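Local coordinates for L-ribulose 3-epimerase (Mesorhizobium loti, PDB 3VYL) that catalyses the manganese-dependent epimerisation of ketoses at C3, interconverting L-ribulose and L-xylulose and accepting D-psicose and D-tagatose less efficiently, at the manganese (II) ion site and the interface of chains A and B. Numbering follows the deposited sequence. Chains: chain A/B, L-ribulose 3-epimerase.

Contact 1 is the catalytic metal centre of chain A, and contact 2 is where the C-terminal tail of chain B docks on the same subunit. The centres of their C-alpha atoms lie about 21 Å apart, and they share no residue. They are neighbours in the chain. Strand 143-147 ends in the metal ligand A:Glu147, and the helices on either side of it in sequence, 120-139 and 160-170, carry the docking surface of contact 2. The tail therefore grips the outer helices rather than the metal. Its part appears to be in assembly, with the twin contact made by the tail of chain A.

Contact 1: the manganese (II) ion site. Residues chain A 36, 147, 178, 180, 182-183, 206, 212, 241. With MN (manganese (II) ion), chain C.
The manganese ion sits in the xylose isomerase-like TIM barrel, held by side chains from several strands and the loops after them. A:Glu147, A:Asp180 (chi1 -179°) and A:Glu241 each place CG anti to the backbone N and point a carboxylate at the metal. OE2 of A:Glu147 and OD2 of A:Asp180 each bind MN at 2.1 Å. OE2 of A:Glu241 binds MN at 2.4 Å. Its OE1 lies farther away and may belong to a loosely modelled shell. A:His206 adds ND1, 2.2 Å from MN. A water also binds the ion, and the modelled ligands lie between square pyramidal and trigonal bipyramidal; others may be unseen. The O of that water also lies 2.7 Å from OE1 of A:Glu241.

The A:His206 ring edge away from the metal is held by A:Glu36. NE2 donates to both carboxylate oxygens, which meet it in the ring plane through their syn lone pairs. The bond to OE1 is the straighter, 158° at the hydrogen. This carboxylate would probably make ND1 a stronger metal donor. NE2 of A:His178 lies over one face of the A:His206 ring and CD of A:Glu241 over the other, both offset toward the rim.

On another side, A:Arg212 extends from CG to NE. Its NH2 makes salt bridges to OE1 of A:Glu241, at 3.4 Å, and OD2 of A:Asp180, at 3.7 Å. CD2 of A:Phe182 lies over one face of the guanidinium, toward its rim, and over the centre of the A:His183 ring. CD of A:Arg212 lies over the centre of the phenyl ring. The site holds the Mn(2+) cofactor, which in this family is likely to bind and polarise the ketose during epimerisation at C3.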
loop_
_atom_site.group_PDB
_atom_site.type_symbol
_atom_site.label_atom_id
_atom_site.label_comp_id
_atom_site.label_asym_id
_atom_site.label_seq_id
_atom_site.Cartn_x
_atom_site.Cartn_y
_atom_site.Cartn_z
ATOM N N GLU A 36 -15.468 -3.101 26.556
ATOM C CA GLU A 36 -15.752 -1.682 26.621
ATOM C C GLU A 36 -17.263 -1.463 26.660
ATOM O O GLU A 36 -18.004 -1.940 25.791
ATOM C CB GLU A 36 -15.129 -0.976 25.416
ATOM C CG GLU A 36 -15.273 0.544 25.369
ATOM C CD GLU A 36 -14.468 1.141 24.233
ATOM O OE1 GLU A 36 -13.613 0.406 23.698
ATOM O OE2 GLU A 36 -14.672 2.322 23.870
ATOM N N GLU A 147 -10.946 10.938 22.940
ATOM C CA GLU A 147 -11.082 10.375 21.587
ATOM C C GLU A 147 -11.035 11.458 20.542
ATOM O O GLU A 147 -11.713 12.488 20.641
ATOM C CB GLU A 147 -12.298 9.462 21.369
ATOM C CG GLU A 147 -12.117 8.560 20.141
ATOM C CD GLU A 147 -13.224 7.538 19.900
ATOM O OE1 GLU A 147 -14.153 7.421 20.716
ATOM O OE2 GLU A 147 -13.171 6.828 18.874
ATOM N N HIS A 178 -6.945 9.092 22.863
ATOM C CA HIS A 178 -7.668 7.929 22.410
ATOM C C HIS A 178 -7.757 8.089 20.925
ATOM O O HIS A 178 -8.466 8.960 20.413
ATOM C CB HIS A 178 -9.035 7.874 23.088
ATOM C CG HIS A 178 -9.925 6.736 22.620
ATOM N ND1 HIS A 178 -11.229 6.655 22.959
ATOM C CD2 HIS A 178 -9.668 5.645 21.797
ATOM C CE1 HIS A 178 -11.772 5.565 22.399
ATOM N NE2 HIS A 178 -10.823 4.949 21.683
ATOM N N ASP A 180 -8.456 6.447 17.025
ATOM C CA ASP A 180 -9.357 5.487 16.393
ATOM C C ASP A 180 -9.062 5.413 14.886
ATOM O O ASP A 180 -9.254 6.384 14.154
ATOM C CB ASP A 180 -10.809 5.895 16.685
ATOM C CG ASP A 180 -11.838 4.950 16.084
ATOM O OD1 ASP A 180 -11.635 4.478 14.947
ATOM O OD2 ASP A 180 -12.882 4.708 16.740
ATOM N N PHE A 182 -10.483 4.217 12.267
ATOM C CA PHE A 182 -11.589 4.702 11.437
ATOM C C PHE A 182 -11.603 6.239 11.306
ATOM O O PHE A 182 -11.769 6.772 10.216
ATOM C CB PHE A 182 -12.933 4.177 11.961
ATOM C CG PHE A 182 -14.125 4.903 11.393
ATOM C CD1 PHE A 182 -14.603 4.593 10.126
ATOM C CD2 PHE A 182 -14.747 5.926 12.114
ATOM C CE1 PHE A 182 -15.678 5.270 9.599
ATOM C CE2 PHE A 182 -15.823 6.602 11.586
ATOM C CZ PHE A 182 -16.289 6.272 10.328
ATOM N N HIS A 183 -11.418 6.944 12.416
ATOM C CA HIS A 183 -11.370 8.403 12.384
ATOM C C HIS A 183 -10.082 8.946 11.809
ATOM O O HIS A 183 -10.079 9.955 11.084
ATOM C CB HIS A 183 -11.615 8.958 13.772
ATOM C CG HIS A 183 -12.976 8.623 14.316
ATOM N ND1 HIS A 183 -14.104 9.153 13.813
ATOM C CD2 HIS A 183 -13.367 7.774 15.339
ATOM C CE1 HIS A 183 -15.166 8.664 14.481
ATOM N NE2 HIS A 183 -14.711 7.818 15.412
ATOM N N HIS A 206 -8.733 2.425 19.279
ATOM C CA HIS A 206 -9.787 1.656 18.619
ATOM C C HIS A 206 -9.336 1.160 17.283
ATOM O O HIS A 206 -8.925 1.939 16.426
ATOM C CB HIS A 206 -11.044 2.489 18.428
ATOM C CG HIS A 206 -11.959 2.526 19.628
ATOM N ND1 HIS A 206 -12.814 3.547 19.848
ATOM C CD2 HIS A 206 -12.133 1.629 20.682
ATOM C CE1 HIS A 206 -13.501 3.317 20.986
ATOM N NE2 HIS A 206 -13.078 2.147 21.497
ATOM N N ARG A 212 -16.086 0.644 8.892
ATOM C CA ARG A 212 -16.507 0.133 10.196
ATOM C C ARG A 212 -17.049 -1.298 10.173
ATOM O O ARG A 212 -17.702 -1.732 11.115
ATOM C CB ARG A 212 -17.494 1.097 10.874
ATOM C CG ARG A 212 -16.900 1.932 11.993
ATOM C CD ARG A 212 -17.613 3.278 12.092
ATOM N NE ARG A 212 -17.324 4.078 13.304
ATOM C CZ ARG A 212 -16.457 3.742 14.251
ATOM N NH1 ARG A 212 -15.763 2.609 14.149
ATOM N NH2 ARG A 212 -16.272 4.544 15.293
ATOM N N GLU A 241 -13.806 -2.310 17.119
ATOM C CA GLU A 241 -15.020 -1.481 17.088
ATOM C C GLU A 241 -15.720 -1.666 15.727
ATOM O O GLU A 241 -15.104 -1.523 14.672
ATOM C CB GLU A 241 -14.639 -0.009 17.318
ATOM C CG GLU A 241 -15.744 0.916 17.811
ATOM C CD GLU A 241 -15.321 2.387 17.899
ATOM O OE1 GLU A 241 -16.128 3.213 18.365
ATOM O OE2 GLU A 241 -14.198 2.753 17.512
HETATM MN MN MN C . -13.898 4.891 18.519
HETATM O O HOH W 1 -16.041 5.874 18.286
#

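Contact 2: the interface of chains A and B. Residues chain A 119-120, 123, 162, 165, 169; chain B 294-297.
This is a tail-docking interface between two copies of the enzyme. The last residues of chain B lie along the surface of chain A, and the two-fold twin makes the exchange mutual. If this assembly is the biological one, the exchange is likely to help hold two subunits of the deposited tetramer together.

B:Lys296 lies at the middle of the patch. Its chain, bent at chi2 and chi3, crosses A:Trp123 at about a right angle. CG sits over the six-membered ring, 3.3 Å from the centroid, and CD lies over the five-membered ring. Beyond the indole, NZ meets A:Asp169 tip to tip, forming a salt bridge on the syn lone pair of OD2. NE1 of A:Trp123 donates to that same OD2 at 2.9 Å, from above the carboxylate plane. The indole thus both carries the lysine chain and donates to the carboxylate that pairs with it. An alanine here would remove the indole face and its N-H, and is likely to leave the B:Lys296 chain loosely held and the A:Asp169 carboxylate less firmly placed.

CD of B:Pro297 packs on CE3 of A:Trp123 at 3.5 Å. O of the C-terminal carboxylate of B:Pro297 lies over the face of the A:Arg120 guanidinium, where opposite charges may attract without a hydrogen bond. NE2 of A:Gln162 donates to the backbone O of B:His295 at 3.1 Å, nearly straight at 166°.

On chain A the surface is built from helices 120-139 and 160-170 and A:Thr119 just before the first. The chain B segment is the loop that follows the long helix 266-292.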
loop_
_atom_site.group_PDB
_atom_site.type_symbol
_atom_site.label_atom_id
_atom_site.label_comp_id
_atom_site.label_asym_id
_atom_site.label_seq_id
_atom_site.Cartn_x
_atom_site.Cartn_y
_atom_site.Cartn_z
ATOM N N THR A 119 -14.245 27.592 17.918
ATOM C CA THR A 119 -13.670 28.864 18.388
ATOM C C THR A 119 -12.577 28.589 19.436
ATOM O O THR A 119 -12.501 27.487 19.994
ATOM C CB THR A 119 -14.752 29.785 19.017
ATOM O OG1 THR A 119 -15.282 29.187 20.215
ATOM C CG2 THR A 119 -15.899 30.066 18.043
ATOM N N ARG A 120 -11.746 29.589 19.720
ATOM C CA ARG A 120 -10.696 29.436 20.729
ATOM C C ARG A 120 -11.260 29.369 22.148
ATOM O O ARG A 120 -10.758 28.624 22.997
ATOM C CB ARG A 120 -9.655 30.550 20.614
ATOM C CG ARG A 120 -8.548 30.451 21.656
ATOM C CD ARG A 120 -7.261 31.085 21.160
ATOM N NE ARG A 120 -6.417 30.135 20.433
ATOM C CZ ARG A 120 -5.632 30.473 19.417
ATOM N NH1 ARG A 120 -4.892 29.552 18.807
ATOM N NH2 ARG A 120 -5.605 31.733 18.992
ATOM N N TRP A 123 -12.327 25.964 22.775
ATOM C CA TRP A 123 -11.086 25.251 23.085
ATOM C C TRP A 123 -10.682 25.415 24.531
ATOM O O TRP A 123 -10.569 24.428 25.266
ATOM C CB TRP A 123 -9.970 25.734 22.155
ATOM C CG TRP A 123 -8.685 24.949 22.238
ATOM C CD1 TRP A 123 -7.688 25.049 23.202
ATOM C CD2 TRP A 123 -8.204 23.925 21.301
ATOM N NE1 TRP A 123 -6.662 24.181 22.940
ATOM C CE2 TRP A 123 -6.909 23.474 21.816
ATOM C CE3 TRP A 123 -8.703 23.351 20.134
ATOM C CZ2 TRP A 123 -6.158 22.501 21.168
ATOM C CZ3 TRP A 123 -7.939 22.368 19.494
ATOM C CH2 TRP A 123 -6.700 21.952 20.003
ATOM N N GLN A 162 -3.862 18.009 17.128
ATOM C CA GLN A 162 -4.815 18.868 17.859
ATOM C C GLN A 162 -4.933 18.409 19.301
ATOM O O GLN A 162 -5.017 19.231 20.217
ATOM C CB GLN A 162 -6.208 18.845 17.226
ATOM C CG GLN A 162 -6.474 19.912 16.180
ATOM C CD GLN A 162 -7.680 19.590 15.309
ATOM O OE1 GLN A 162 -8.046 18.423 15.136
ATOM N NE2 GLN A 162 -8.300 20.623 14.751
ATOM N N ALA A 165 -1.689 19.285 21.354
ATOM C CA ALA A 165 -1.784 20.699 21.698
ATOM C C ALA A 165 -2.829 20.931 22.771
ATOM O O ALA A 165 -2.582 21.637 23.755
ATOM C CB ALA A 165 -2.125 21.525 20.467
ATOM N N ASP A 169 -2.387 22.306 26.620
ATOM C CA ASP A 169 -3.141 23.417 27.215
ATOM C C ASP A 169 -3.841 23.087 28.536
ATOM O O ASP A 169 -4.095 23.992 29.336
ATOM C CB ASP A 169 -4.158 23.975 26.216
ATOM C CG ASP A 169 -3.498 24.659 25.035
ATOM O OD1 ASP A 169 -2.254 24.751 25.019
ATOM O OD2 ASP A 169 -4.220 25.104 24.119
ATOM N N ARG B 294 -0.939 22.094 14.242
ATOM C CA ARG B 294 -1.786 22.103 15.421
ATOM C C ARG B 294 -3.269 22.298 15.078
ATOM O O ARG B 294 -4.133 21.666 15.684
ATOM C CB ARG B 294 -1.268 23.143 16.424
ATOM C CG ARG B 294 0.101 22.748 16.977
ATOM C CD ARG B 294 0.846 23.886 17.666
ATOM N NE ARG B 294 0.625 23.910 19.114
ATOM C CZ ARG B 294 -0.115 24.816 19.751
ATOM N NH1 ARG B 294 -0.706 25.802 19.074
ATOM N NH2 ARG B 294 -0.260 24.742 21.071
ATOM N N HIS B 295 -3.550 23.134 14.079
ATOM C CA HIS B 295 -4.927 23.481 13.698
ATOM C C HIS B 295 -5.747 23.873 14.897
ATOM O O HIS B 295 -6.824 23.316 15.138
ATOM C CB HIS B 295 -5.619 22.341 12.930
ATOM C CG HIS B 295 -5.058 22.086 11.542
ATOM N ND1 HIS B 295 -4.635 23.078 10.727
ATOM C CD2 HIS B 295 -4.883 20.901 10.838
ATOM C CE1 HIS B 295 -4.194 22.550 9.573
ATOM N NE2 HIS B 295 -4.352 21.217 9.642
ATOM N N LYS B 296 -5.236 24.817 15.682
ATOM C CA LYS B 296 -5.999 25.348 16.803
ATOM C C LYS B 296 -6.793 26.535 16.286
ATOM O O LYS B 296 -6.270 27.319 15.509
ATOM C CB LYS B 296 -5.091 25.760 17.961
ATOM C CG LYS B 296 -5.693 25.429 19.319
ATOM C CD LYS B 296 -5.471 26.511 20.370
ATOM C CE LYS B 296 -4.169 26.321 21.130
ATOM N NZ LYS B 296 -4.222 26.946 22.485
ATOM N N PRO B 297 -8.073 26.648 16.684
ATOM C CA PRO B 297 -8.890 27.767 16.207
ATOM C C PRO B 297 -8.465 29.097 16.827
ATOM O O PRO B 297 -7.925 29.130 17.944
ATOM C CB PRO B 297 -10.308 27.393 16.649
ATOM C CG PRO B 297 -10.131 26.433 17.768
ATOM C CD PRO B 297 -8.841 25.713 17.527
ATOM O OXT PRO B 297 -8.648 30.157 16.211
#